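Local coordinates for protein uncharacterized metal-dependent hydrolase (Pyrococcus horikoshii, PDB 3IGH) that probably hydrolyses carbon-nitrogen bonds other than peptide bonds, as an otherwise uncharacterized metal-dependent member of the amidohydrolase family, at residues A[188-193]-A[215-220]; A[68-73]-A[229-234]; A[22-27]-A[32-37]; A[8-13]-A[18-23]. One frame throughout, in Å; residues are numbered along the deposited sequence. Where two conformers were deposited one is given.

Contact 1. Residues A[188-193]-A[215-220]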
loop_
_atom_site.group_PDB
_atom_site.type_symbol
_atom_site.label_atom_id
_atom_site.label_comp_id
_atom_site.label_asym_id
_atom_site.label_seq_id
_atom_site.Cartn_x
_atom_site.Cartn_y
_atom_site.Cartn_z
ATOM N N TYR A 188 3.992 15.394 -13.157
ATOM C CA TYR A 188 4.990 16.417 -13.468
ATOM C C TYR A 188 5.178 17.405 -12.300
ATOM O O TYR A 188 6.310 17.690 -11.910
ATOM C CB TYR A 188 4.595 17.141 -14.760
ATOM C CG TYR A 188 5.473 18.320 -15.124
ATOM C CD1 TYR A 188 6.656 18.137 -15.833
ATOM C CD2 TYR A 188 5.106 19.620 -14.777
ATOM C CE1 TYR A 188 7.465 19.219 -16.172
ATOM C CE2 TYR A 188 5.904 20.705 -15.107
ATOM C CZ TYR A 188 7.080 20.498 -15.804
ATOM O OH TYR A 188 7.864 21.576 -16.137
ATOM N N TYR A 189 4.068 17.905 -11.747
ATOM C CA TYR A 189 4.127 18.852 -10.629
ATOM C C TYR A 189 4.747 18.244 -9.375
ATOM O O TYR A 189 5.571 18.881 -8.715
ATOM C CB TYR A 189 2.745 19.411 -10.304
ATOM C CG TYR A 189 2.179 20.341 -11.357
ATOM C CD1 TYR A 189 2.994 21.249 -12.033
ATOM C CD2 TYR A 189 0.819 20.328 -11.658
ATOM C CE1 TYR A 189 2.466 22.116 -12.992
ATOM C CE2 TYR A 189 0.286 21.183 -12.616
ATOM C CZ TYR A 189 1.116 22.069 -13.278
ATOM O OH TYR A 189 0.587 22.911 -14.225
ATOM N N ILE A 190 4.370 17.007 -9.059
ATOM C CA ILE A 190 4.905 16.336 -7.863
ATOM C C ILE A 190 6.397 16.039 -8.028
ATOM O O ILE A 190 7.178 16.211 -7.085
ATOM C CB ILE A 190 4.092 15.060 -7.486
ATOM C CG1 ILE A 190 2.685 15.458 -7.031
ATOM C CG2 ILE A 190 4.782 14.281 -6.352
ATOM C CD1 ILE A 190 1.655 14.325 -7.122
ATOM N N LYS A 191 6.801 15.617 -9.224
ATOM C CA LYS A 191 8.233 15.403 -9.502
ATOM C C LYS A 191 9.030 16.701 -9.328
ATOM O O LYS A 191 10.095 16.703 -8.718
ATOM C CB LYS A 191 8.455 14.829 -10.900
ATOM C CG LYS A 191 8.125 13.338 -11.012
ATOM C CD LYS A 191 8.514 12.759 -12.372
ATOM C CE LYS A 191 9.947 12.249 -12.369
ATOM N NZ LYS A 191 10.255 11.475 -13.602
ATOM N N ARG A 192 8.510 17.795 -9.829
ATOM C CA ARG A 192 9.163 19.056 -9.655
ATOM C C ARG A 192 9.266 19.463 -8.198
ATOM O O ARG A 192 10.288 19.865 -7.751
ATOM C CB ARG A 192 8.538 20.122 -10.516
ATOM C CG ARG A 192 9.104 21.482 -10.333
ATOM C CD ARG A 192 9.996 21.952 -11.470
ATOM N NE ARG A 192 10.834 23.083 -11.075
ATOM C CZ ARG A 192 11.741 23.025 -10.104
ATOM N NH1 ARG A 192 11.939 21.882 -9.454
ATOM N NH2 ARG A 192 12.451 24.099 -9.779
ATOM N N ALA A 193 8.183 19.327 -7.471
ATOM C CA ALA A 193 8.169 19.647 -6.047
ATOM C C ALA A 193 9.137 18.809 -5.217
ATOM O O ALA A 193 9.894 19.360 -4.415
ATOM C CB ALA A 193 6.738 19.531 -5.484
ATOM N N LEU A 215 -3.670 11.678 -5.892
ATOM C CA LEU A 215 -3.521 10.311 -5.396
ATOM C C LEU A 215 -3.140 9.326 -6.502
ATOM O O LEU A 215 -2.244 8.513 -6.302
ATOM C CB LEU A 215 -4.756 9.834 -4.619
ATOM C CG LEU A 215 -4.604 8.449 -3.947
ATOM C CD1 LEU A 215 -3.392 8.380 -2.999
ATOM C CD2 LEU A 215 -5.876 8.019 -3.231
ATOM N N ARG A 216 -3.788 9.417 -7.666
ATOM C CA ARG A 216 -3.407 8.579 -8.820
ATOM C C ARG A 216 -1.941 8.776 -9.212
ATOM O O ARG A 216 -1.237 7.813 -9.518
ATOM C CB ARG A 216 -4.285 8.873 -10.037
ATOM C CG ARG A 216 -5.715 8.406 -9.922
ATOM C CD ARG A 216 -6.410 8.656 -11.257
ATOM N NE ARG A 216 -7.793 8.218 -11.236
ATOM C CZ ARG A 216 -8.192 7.000 -11.587
ATOM N NH1 ARG A 216 -9.478 6.691 -11.533
ATOM N NH2 ARG A 216 -7.307 6.095 -11.996
ATOM N N ALA A 217 -1.499 10.032 -9.209
ATOM C CA ALA A 217 -0.116 10.386 -9.513
ATOM C C ALA A 217 0.851 9.789 -8.488
ATOM O O ALA A 217 1.896 9.240 -8.847
ATOM C CB ALA A 217 0.031 11.907 -9.558
ATOM N N LEU A 218 0.499 9.905 -7.210
ATOM C CA LEU A 218 1.324 9.345 -6.136
ATOM C C LEU A 218 1.479 7.829 -6.243
ATOM O O LEU A 218 2.594 7.314 -6.104
ATOM C CB LEU A 218 0.776 9.736 -4.755
ATOM C CG LEU A 218 0.933 11.196 -4.303
ATOM C CD1 LEU A 218 0.115 11.441 -3.039
ATOM C CD2 LEU A 218 2.414 11.578 -4.096
ATOM N N PHE A 219 0.365 7.133 -6.497
ATOM C CA PHE A 219 0.372 5.684 -6.737
ATOM C C PHE A 219 1.276 5.317 -7.925
ATOM O O PHE A 219 2.046 4.368 -7.850
ATOM C CB PHE A 219 -1.051 5.151 -6.992
ATOM C CG PHE A 219 -1.875 4.936 -5.743
ATOM C CD1 PHE A 219 -1.312 4.373 -4.592
ATOM C CD2 PHE A 219 -3.224 5.251 -5.736
ATOM C CE1 PHE A 219 -2.087 4.162 -3.439
ATOM C CE2 PHE A 219 -4.007 5.041 -4.597
ATOM C CZ PHE A 219 -3.435 4.499 -3.442
ATOM N N TYR A 220 1.175 6.082 -9.009
ATOM C CA TYR A 220 2.032 5.890 -10.183
ATOM C C TYR A 220 3.519 6.016 -9.823
ATOM O O TYR A 220 4.313 5.122 -10.112
ATOM C CB TYR A 220 1.661 6.903 -11.283
ATOM C CG TYR A 220 2.626 6.897 -12.448
ATOM C CD1 TYR A 220 2.543 5.919 -13.443
ATOM C CD2 TYR A 220 3.639 7.861 -12.548
ATOM C CE1 TYR A 220 3.439 5.907 -14.514
ATOM C CE2 TYR A 220 4.538 7.852 -13.602
ATOM C CZ TYR A 220 4.425 6.877 -14.588
ATOM O OH TYR A 220 5.314 6.869 -15.633
#
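I190 projects from helix 183-199 onto A217 and L218 of helix 212-223, joining two consecutive outer helices of the amidohydrolase TIM-type barrel. Of the 113 Å² buried in all, I190 accounts for about half, and no hydrogen bond crosses. The backbones stay well apart, with the CA atoms of I190 and A217 8.0 Å from each other, so the gap is bridged by side chains. On I190 the work falls to the end of the longer branch. CG1 stands beside the backbone N (chi1 -67°) and the chain then extends (chi2 159°), which carries CD1 across to the CB of A217 at 3.8 Å. A217 meets it with this CB, its single side-chain carbon. L218 approaches differently, its side chain crossing that of I190 at about a right angle. Further partners close in around the trio: I190 also packs on L70 of helix 70-78, and L218 on F207 and V210 of strand 202-210, the strand that follows helix 183-199 in the chain. On L218 the branch that meets the isoleucine is CD2, which lies 4.2 Å from I190 CD1.

Contact 2. Residues A[68-73]-A[229-234]. With SO4 (sulfate ion), chain B.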
loop_
_atom_site.group_PDB
_atom_site.type_symbol
_atom_site.label_atom_id
_atom_site.label_comp_id
_atom_site.label_asym_id
_atom_site.label_seq_id
_atom_site.Cartn_x
_atom_site.Cartn_y
_atom_site.Cartn_z
ATOM N N LEU A 68 2.484 20.313 3.870
ATOM C CA LEU A 68 2.598 21.087 2.644
ATOM C C LEU A 68 1.719 20.517 1.535
ATOM O O LEU A 68 1.095 19.464 1.696
ATOM C CB LEU A 68 4.071 21.228 2.198
ATOM C CG LEU A 68 5.002 20.017 2.110
ATOM C CD1 LEU A 68 4.532 18.975 1.079
ATOM C CD2 LEU A 68 6.387 20.510 1.755
ATOM N N HIS A 69 1.699 21.214 0.406
ATOM C CA HIS A 69 0.911 20.825 -0.746
ATOM C C HIS A 69 1.871 20.577 -1.891
ATOM O O HIS A 69 2.300 21.510 -2.565
ATOM C CB HIS A 69 -0.060 21.940 -1.118
ATOM C CG HIS A 69 -0.946 22.374 0.008
ATOM N ND1 HIS A 69 -2.166 21.786 0.263
ATOM C CD2 HIS A 69 -0.794 23.347 0.936
ATOM C CE1 HIS A 69 -2.724 22.372 1.309
ATOM N NE2 HIS A 69 -1.910 23.320 1.739
ATOM N N LEU A 70 2.204 19.307 -2.096
ATOM C CA LEU A 70 3.204 18.883 -3.060
ATOM C C LEU A 70 2.796 19.265 -4.480
ATOM O O LEU A 70 3.612 19.771 -5.246
ATOM C CB LEU A 70 3.396 17.367 -2.924
ATOM C CG LEU A 70 4.739 16.649 -2.916
ATOM C CD1 LEU A 70 5.810 17.384 -2.135
ATOM C CD2 LEU A 70 4.565 15.246 -2.342
ATOM N N ASP A 71 1.525 19.058 -4.818
ATOM C CA ASP A 71 1.034 19.395 -6.156
ATOM C C ASP A 71 1.042 20.913 -6.410
ATOM O O ASP A 71 1.476 21.369 -7.473
ATOM C CB ASP A 71 -0.355 18.793 -6.408
ATOM C CG ASP A 71 -1.386 19.164 -5.333
ATOM O OD1 ASP A 71 -1.039 19.694 -4.245
ATOM O OD2 ASP A 71 -2.573 18.913 -5.585
ATOM N N GLU A 72 0.597 21.684 -5.420
ATOM C CA GLU A 72 0.579 23.138 -5.526
ATOM C C GLU A 72 1.987 23.718 -5.562
ATOM O O GLU A 72 2.212 24.721 -6.222
ATOM C CB GLU A 72 -0.221 23.756 -4.395
ATOM C CG GLU A 72 -1.721 23.496 -4.488
ATOM C CD GLU A 72 -2.486 23.984 -3.259
ATOM O OE1 GLU A 72 -1.911 24.733 -2.437
ATOM O OE2 GLU A 72 -3.669 23.613 -3.117
ATOM N N LEU A 73 2.929 23.084 -4.866
ATOM C CA LEU A 73 4.319 23.537 -4.895
ATOM C C LEU A 73 4.891 23.365 -6.305
ATOM O O LEU A 73 5.539 24.267 -6.833
ATOM C CB LEU A 73 5.184 22.799 -3.864
ATOM C CG LEU A 73 6.703 23.048 -3.904
ATOM C CD1 LEU A 73 7.048 24.532 -3.772
ATOM C CD2 LEU A 73 7.433 22.218 -2.817
ATOM N N ILE A 229 11.101 11.101 -2.063
ATOM C CA ILE A 229 10.936 11.519 -0.672
ATOM C C ILE A 229 9.801 10.696 -0.043
ATOM O O ILE A 229 8.946 10.166 -0.754
ATOM C CB ILE A 229 10.588 13.043 -0.554
ATOM C CG1 ILE A 229 9.306 13.378 -1.333
ATOM C CG2 ILE A 229 11.787 13.922 -0.989
ATOM C CD1 ILE A 229 8.716 14.789 -1.085
ATOM N N ASN A 230 9.803 10.590 1.283
ATOM C CA ASN A 230 8.697 9.961 1.998
ATOM C C ASN A 230 7.476 10.872 1.990
ATOM O O ASN A 230 7.571 12.058 2.302
ATOM C CB ASN A 230 9.106 9.601 3.431
ATOM C CG ASN A 230 10.359 8.744 3.475
ATOM O OD1 ASN A 230 10.427 7.691 2.834
ATOM N ND2 ASN A 230 11.363 9.195 4.224
ATOM N N VAL A 231 6.337 10.321 1.585
ATOM C CA VAL A 231 5.110 11.096 1.467
ATOM C C VAL A 231 4.024 10.470 2.337
ATOM O O VAL A 231 3.611 9.335 2.104
ATOM C CB VAL A 231 4.631 11.179 -0.004
ATOM C CG1 VAL A 231 3.305 11.955 -0.106
ATOM C CG2 VAL A 231 5.704 11.816 -0.897
ATOM N N PHE A 232 3.557 11.223 3.328
ATOM C CA PHE A 232 2.429 10.807 4.150
ATOM C C PHE A 232 1.184 11.550 3.644
ATOM O O PHE A 232 0.994 12.743 3.919
ATOM C CB PHE A 232 2.732 11.049 5.643
ATOM C CG PHE A 232 3.832 10.158 6.174
ATOM C CD1 PHE A 232 3.519 8.989 6.871
ATOM C CD2 PHE A 232 5.181 10.449 5.917
ATOM C CE1 PHE A 232 4.526 8.132 7.322
ATOM C CE2 PHE A 232 6.202 9.602 6.370
ATOM C CZ PHE A 232 5.869 8.438 7.071
ATOM N N ALA A 233 0.355 10.839 2.885
ATOM C CA ALA A 233 -0.791 11.438 2.193
ATOM C C ALA A 233 -1.996 11.616 3.103
ATOM O O ALA A 233 -2.516 10.653 3.659
ATOM C CB ALA A 233 -1.176 10.617 0.968
ATOM N N TYR A 234 -2.430 12.861 3.247
ATOM C CA TYR A 234 -3.685 13.158 3.931
ATOM C C TYR A 234 -4.692 13.570 2.879
ATOM O O TYR A 234 -4.598 14.653 2.291
ATOM C CB TYR A 234 -3.492 14.247 4.992
ATOM C CG TYR A 234 -2.813 13.753 6.256
ATOM C CD1 TYR A 234 -1.444 13.466 6.276
ATOM C CD2 TYR A 234 -3.538 13.605 7.448
ATOM C CE1 TYR A 234 -0.817 13.014 7.444
ATOM C CE2 TYR A 234 -2.912 13.157 8.631
ATOM C CZ TYR A 234 -1.551 12.867 8.610
ATOM O OH TYR A 234 -0.915 12.438 9.749
HETATM S S SO4 B . -4.288 24.627 4.982
HETATM O O1 SO4 B . -3.672 23.633 4.127
HETATM O O2 SO4 B . -3.346 25.715 5.198
HETATM O O3 SO4 B . -5.463 25.170 4.314
HETATM O O4 SO4 B . -4.629 24.014 6.271
#
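L70, in the first turn of helix 70-78, faces V231 of strand 230-235 with 9.2 Å between their CA atoms, a separation too wide for backbone bonding and spanned by side chains alone. The leucine forks over the strand, each methyl reaching tip to tip toward a different residue. L70 CD1 meets I229 CD1 at 4.0 Å, while L70 CD2 meets V231 CG2 at 3.9 Å. The isoleucine holds CG1 between its backbone N and carbonyl carbon (chi1 58°), a crowded position from which CD1 extends to the leucine. F207 of strand 202-210 packs on both L70 and V231, and L197 of helix 183-199 also touches L70, which places the fork between barrel strand and outer helix.

One residue before L70 the character changes. H69 occupies the N-cap position, and its O accepts the helical bond from L73 N at 2.9 Å. A second bond near this helix start runs from E72 N to D71 OD1, 2.8 Å long, the N lying 48° out of the carboxylate plane. The H69 ring meets a sulfate with its edge: NE2 gives a weak bond to O1 at 3.0 Å, bent to 126° at the hydrogen. H67, K262, H314 and H339 bind the same ion. H67 and H69 form the HxH motif that supplies metal ligands in amidohydrolases, so the sulfate probably marks the active site. The chemistry is therefore divided: apolar packing, with no polar bond across it, sets L70 against strand 230-235, which leaves the neighbouring H69 ring turned to the probable active site.

Contact 3. Residues A[22-27]-A[32-37]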
loop_
_atom_site.group_PDB
_atom_site.type_symbol
_atom_site.label_atom_id
_atom_site.label_comp_id
_atom_site.label_asym_id
_atom_site.label_seq_id
_atom_site.Cartn_x
_atom_site.Cartn_y
_atom_site.Cartn_z
ATOM N N SER A 22 30.167 9.177 16.144
ATOM C CA SER A 22 31.174 9.353 15.106
ATOM C C SER A 22 31.016 8.354 13.960
ATOM O O SER A 22 31.681 8.477 12.927
ATOM C CB SER A 22 32.595 9.303 15.697
ATOM O OG SER A 22 32.807 8.113 16.439
ATOM N N GLY A 23 30.118 7.386 14.130
ATOM C CA GLY A 23 29.911 6.362 13.115
ATOM C C GLY A 23 28.491 5.839 13.030
ATOM O O GLY A 23 27.842 5.627 14.052
ATOM N N LEU A 24 28.020 5.644 11.798
ATOM C CA LEU A 24 26.720 5.030 11.524
ATOM C C LEU A 24 26.898 3.823 10.624
ATOM O O LEU A 24 27.738 3.842 9.732
ATOM C CB LEU A 24 25.784 6.003 10.792
ATOM C CG LEU A 24 24.945 7.076 11.478
ATOM C CD1 LEU A 24 24.007 7.687 10.447
ATOM C CD2 LEU A 24 24.147 6.527 12.643
ATOM N N VAL A 25 26.103 2.779 10.851
ATOM C CA VAL A 25 25.988 1.691 9.877
ATOM C C VAL A 25 24.568 1.660 9.342
ATOM O O VAL A 25 23.613 1.661 10.117
ATOM C CB VAL A 25 26.365 0.304 10.459
ATOM C CG1 VAL A 25 26.336 -0.753 9.364
ATOM C CG2 VAL A 25 27.746 0.342 11.081
ATOM N N ILE A 26 24.443 1.642 8.018
ATOM C CA ILE A 26 23.148 1.650 7.353
ATOM C C ILE A 26 22.949 0.371 6.544
ATOM O O ILE A 26 23.803 -0.015 5.740
ATOM C CB ILE A 26 22.986 2.884 6.424
ATOM C CG1 ILE A 26 23.129 4.183 7.225
ATOM C CG2 ILE A 26 21.637 2.853 5.686
ATOM C CD1 ILE A 26 23.605 5.345 6.388
ATOM N N SER A 27 21.813 -0.277 6.775
ATOM C CA SER A 27 21.413 -1.444 6.009
ATOM C C SER A 27 20.019 -1.236 5.432
ATOM O O SER A 27 19.072 -1.037 6.199
ATOM C CB SER A 27 21.409 -2.675 6.914
ATOM O OG SER A 27 20.928 -3.800 6.207
ATOM N N ILE A 32 21.462 0.722 11.632
ATOM C CA ILE A 32 21.557 -0.492 12.464
ATOM C C ILE A 32 22.595 -0.409 13.583
ATOM O O ILE A 32 22.543 -1.167 14.560
ATOM C CB ILE A 32 21.729 -1.768 11.614
ATOM C CG1 ILE A 32 22.975 -1.688 10.736
ATOM C CG2 ILE A 32 20.500 -1.982 10.748
ATOM C CD1 ILE A 32 23.465 -3.044 10.266
ATOM N N TYR A 33 23.528 0.528 13.434
ATOM C CA TYR A 33 24.471 0.874 14.480
ATOM C C TYR A 33 24.727 2.383 14.459
ATOM O O TYR A 33 24.885 2.975 13.395
ATOM C CB TYR A 33 25.788 0.089 14.325
ATOM C CG TYR A 33 26.850 0.477 15.335
ATOM C CD1 TYR A 33 26.800 0.001 16.647
ATOM C CD2 TYR A 33 27.898 1.328 14.982
ATOM C CE1 TYR A 33 27.764 0.367 17.581
ATOM C CE2 TYR A 33 28.866 1.698 15.903
ATOM C CZ TYR A 33 28.792 1.218 17.200
ATOM O OH TYR A 33 29.753 1.588 18.113
ATOM N N ALA A 34 24.731 2.987 15.645
ATOM C CA ALA A 34 25.137 4.376 15.835
ATOM C C ALA A 34 26.102 4.390 17.009
ATOM O O ALA A 34 25.721 4.014 18.120
ATOM C CB ALA A 34 23.922 5.262 16.146
ATOM N N GLY A 35 27.343 4.805 16.765
ATOM C CA GLY A 35 28.349 4.842 17.823
ATOM C C GLY A 35 29.732 5.222 17.338
ATOM O O GLY A 35 29.888 6.158 16.541
ATOM N N ASP A 36 30.732 4.484 17.823
ATOM C CA ASP A 36 32.131 4.750 17.500
ATOM C C ASP A 36 32.438 4.473 16.034
ATOM O O ASP A 36 32.001 3.462 15.484
ATOM C CB ASP A 36 33.056 3.933 18.410
ATOM C CG ASP A 36 33.088 4.455 19.840
ATOM O OD1 ASP A 36 32.761 5.641 20.067
ATOM O OD2 ASP A 36 33.453 3.673 20.745
ATOM N N SER A 37 33.192 5.384 15.424
ATOM C CA SER A 37 33.593 5.327 14.023
ATOM C C SER A 37 34.373 4.059 13.643
ATOM O O SER A 37 34.165 3.501 12.561
ATOM C CB SER A 37 34.409 6.580 13.689
ATOM O OG SER A 37 34.846 6.581 12.346
HETATM O O HOH W 1 31.009 7.963 18.986
#
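The ring of Y33 runs beside V25, whose CG2 comes to its CD2 at 4.0 Å obliquely, while the carbonyl O of D36 lies in the ring plane at the edge. Both residues belong to the beta hairpin of strands 23-27 and 30-35; the axes of 23-27 and 32-35 run antiparallel at 172°. V39 and I43 of helix 37-47 pack on Y33 too, and L46 of the second subunit touches it. Two classic bulges interrupt the ladder. In one, I32 and Y33 both face V25, which donates through N to Y33 O and accepts at O from I32 N. In the other, S22 and G23 both face G35: G35 N reaches G23 O almost straight (2.9 Å, 173°), whereas S22 N and, weakly, G23 N converge on G35 O. A CB on G23 would fall 2.8 Å from S37 CA, a clash. On the face opposite V25 and Y33, L24 CD2 meets A34 CB at 3.7 Å. S22 OG also bonds a water that donates to D36 OD1. Losing OG to an alanine is likely to leave the S37 amide, at the start of helix 37-47, without its acceptor and the water without one mate. The bond at stake, S37 N to S22 OG, is 2.9 Å long.

Contact 4. Residues A[8-13]-A[18-23]. With SO4 (sulfate ion), chain N.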
loop_
_atom_site.group_PDB
_atom_site.type_symbol
_atom_site.label_atom_id
_atom_site.label_comp_id
_atom_site.label_asym_id
_atom_site.label_seq_id
_atom_site.Cartn_x
_atom_site.Cartn_y
_atom_site.Cartn_z
ATOM N N ASN A 8 34.157 8.820 10.524
ATOM C CA ASN A 8 35.079 9.967 10.624
ATOM C C ASN A 8 34.363 11.304 10.402
ATOM O O ASN A 8 34.724 12.109 9.531
ATOM C CB ASN A 8 36.290 9.789 9.688
ATOM C CG ASN A 8 37.382 10.825 9.927
ATOM O OD1 ASN A 8 37.759 11.102 11.068
ATOM N ND2 ASN A 8 37.885 11.410 8.843
ATOM N N GLY A 9 33.308 11.501 11.183
ATOM C CA GLY A 9 32.506 12.707 11.100
ATOM C C GLY A 9 31.731 12.895 12.374
ATOM O O GLY A 9 31.846 12.099 13.304
ATOM N N THR A 10 30.941 13.959 12.420
ATOM C CA THR A 10 30.135 14.246 13.592
ATOM C C THR A 10 28.676 14.067 13.205
ATOM O O THR A 10 28.114 14.853 12.434
ATOM C CB THR A 10 30.406 15.662 14.121
ATOM O OG1 THR A 10 31.771 15.752 14.550
ATOM C CG2 THR A 10 29.493 15.995 15.289
ATOM N N ILE A 11 28.077 13.013 13.741
ATOM C CA ILE A 11 26.720 12.640 13.369
ATOM C C ILE A 11 25.797 12.910 14.537
ATOM O O ILE A 11 25.929 12.291 15.587
ATOM C CB ILE A 11 26.640 11.149 12.965
ATOM C CG1 ILE A 11 27.589 10.874 11.792
ATOM C CG2 ILE A 11 25.195 10.767 12.608
ATOM C CD1 ILE A 11 28.275 9.537 11.860
ATOM N N TYR A 12 24.872 13.850 14.353
ATOM C CA TYR A 12 23.817 14.098 15.342
ATOM C C TYR A 12 22.703 13.087 15.113
ATOM O O TYR A 12 22.130 13.036 14.029
ATOM C CB TYR A 12 23.265 15.522 15.205
ATOM C CG TYR A 12 24.234 16.592 15.654
ATOM C CD1 TYR A 12 24.300 16.973 16.988
ATOM C CD2 TYR A 12 25.093 17.214 14.746
ATOM C CE1 TYR A 12 25.190 17.950 17.414
ATOM C CE2 TYR A 12 25.989 18.191 15.164
ATOM C CZ TYR A 12 26.030 18.554 16.502
ATOM O OH TYR A 12 26.912 19.519 16.941
ATOM N N THR A 13 22.411 12.280 16.126
ATOM C CA THR A 13 21.379 11.258 16.002
ATOM C C THR A 13 20.071 11.715 16.616
ATOM O O THR A 13 19.020 11.168 16.302
ATOM C CB THR A 13 21.784 9.909 16.653
ATOM O OG1 THR A 13 21.839 10.052 18.078
ATOM C CG2 THR A 13 23.131 9.421 16.116
ATOM N N LEU A 18 20.208 15.882 23.185
ATOM C CA LEU A 18 21.296 15.973 22.226
ATOM C C LEU A 18 22.179 14.728 22.306
ATOM O O LEU A 18 22.714 14.411 23.366
ATOM C CB LEU A 18 22.115 17.245 22.446
ATOM C CG LEU A 18 23.184 17.520 21.384
ATOM C CD1 LEU A 18 22.560 18.006 20.076
ATOM C CD2 LEU A 18 24.171 18.537 21.913
ATOM N N LYS A 19 22.284 14.005 21.190
ATOM C CA LYS A 19 23.165 12.834 21.095
ATOM C C LYS A 19 24.002 12.901 19.821
ATOM O O LYS A 19 23.467 13.118 18.724
ATOM C CB LYS A 19 22.373 11.521 21.104
ATOM C CG LYS A 19 21.477 11.280 22.305
ATOM C CD LYS A 19 20.989 9.831 22.325
ATOM C CE LYS A 19 19.793 9.636 23.258
ATOM N NZ LYS A 19 20.123 9.836 24.700
ATOM N N LYS A 20 25.315 12.727 19.972
ATOM C CA LYS A 20 26.233 12.699 18.833
ATOM C C LYS A 20 27.030 11.404 18.823
ATOM O O LYS A 20 27.389 10.873 19.878
ATOM C CB LYS A 20 27.229 13.861 18.869
ATOM C CG LYS A 20 26.676 15.207 19.262
ATOM C CD LYS A 20 27.754 16.047 19.934
ATOM C CE LYS A 20 28.818 16.530 18.954
ATOM N NZ LYS A 20 29.895 17.304 19.633
ATOM N N VAL A 21 27.299 10.899 17.621
ATOM C CA VAL A 21 28.192 9.756 17.436
ATOM C C VAL A 21 29.192 10.065 16.325
ATOM O O VAL A 21 29.081 11.093 15.643
ATOM C CB VAL A 21 27.422 8.435 17.121
ATOM C CG1 VAL A 21 26.438 8.081 18.235
ATOM C CG2 VAL A 21 26.725 8.501 15.757
ATOM N N SER A 22 30.167 9.177 16.144
ATOM C CA SER A 22 31.174 9.353 15.106
ATOM C C SER A 22 31.016 8.354 13.960
ATOM O O SER A 22 31.681 8.477 12.927
ATOM C CB SER A 22 32.595 9.303 15.697
ATOM O OG SER A 22 32.807 8.113 16.439
ATOM N N GLY A 23 30.118 7.386 14.130
ATOM C CA GLY A 23 29.911 6.362 13.115
ATOM C C GLY A 23 28.491 5.839 13.030
ATOM O O GLY A 23 27.842 5.627 14.052
HETATM S S SO4 N . 20.192 17.473 26.479
HETATM O O1 SO4 N . 21.060 18.078 27.486
HETATM O O2 SO4 N . 20.073 18.385 25.348
HETATM O O3 SO4 N . 20.782 16.218 26.031
HETATM O O4 SO4 N . 18.873 17.216 27.053
HETATM O O HOH W 2 29.995 19.267 16.942
#
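Y12 and K20 lie side by side on one face of the hairpin formed by strands 10-14 and 19-21, pointing the same way. K20 CG comes to the ring at CE1, 3.6 Å off, and L18 CD1 reaches CD1 of the same ring at 3.7 Å, both obliquely. K20 then bends at chi3 (71°), and a water 3.1 Å from Y12 OH also takes a weak bond from the lysine's NZ. On the face of I11 and V21, V21 CG2 touches I11 CB at 3.8 Å; it also meets T13 CG2 at 3.7 Å. Cutting the tyrosine back to an alanine is likely to strip the K20 stem and the L18 methyl of the ring they lie against.

Behind these side chains the backbone sets the register. I11 and V21 exchange two bonds, N of I11 to O of V21 (2.9 Å) and back, and T13 N donates to K19 O. Further out, strand 58-68 flanks strand 10-14, where V59 bonds to the backbone of T10 and Y12. D473 bonds weakly to Y12 OH. At the turn end, L18 N binds a sulfate, probably from the crystallisation liquor, that K437 also holds. Backbone bonds thus fix the pairing, while on the exposed K20 a charged end is combined with an aliphatic stem laid against an aromatic ring.

Contacts 1 and 2 are buried in the barrel domain, contact 1 between outer helices and contact 2 between a helix start and a barrel strand. Their centres are about 9 Å apart and they touch: A193 packs on L70 and L73, L218 on V231. Contact 1 is nested within the chain loop that contact 2 closes. Both bury only about 100 Å² and cross by methyl groups alone. Contacts 3 and 4, on the N-terminal strands, have centres about 34 Å from that of contact 1 and about 30 Å from that of contact 2. Partly exposed, they bury more than four times as much, in backbone ladders with side chains packed on them. They share S22 and G23, and S37 OG probably bonds N8 N. Contacts 1 and 3 reach the second subunit; contacts 2 and 4 do not.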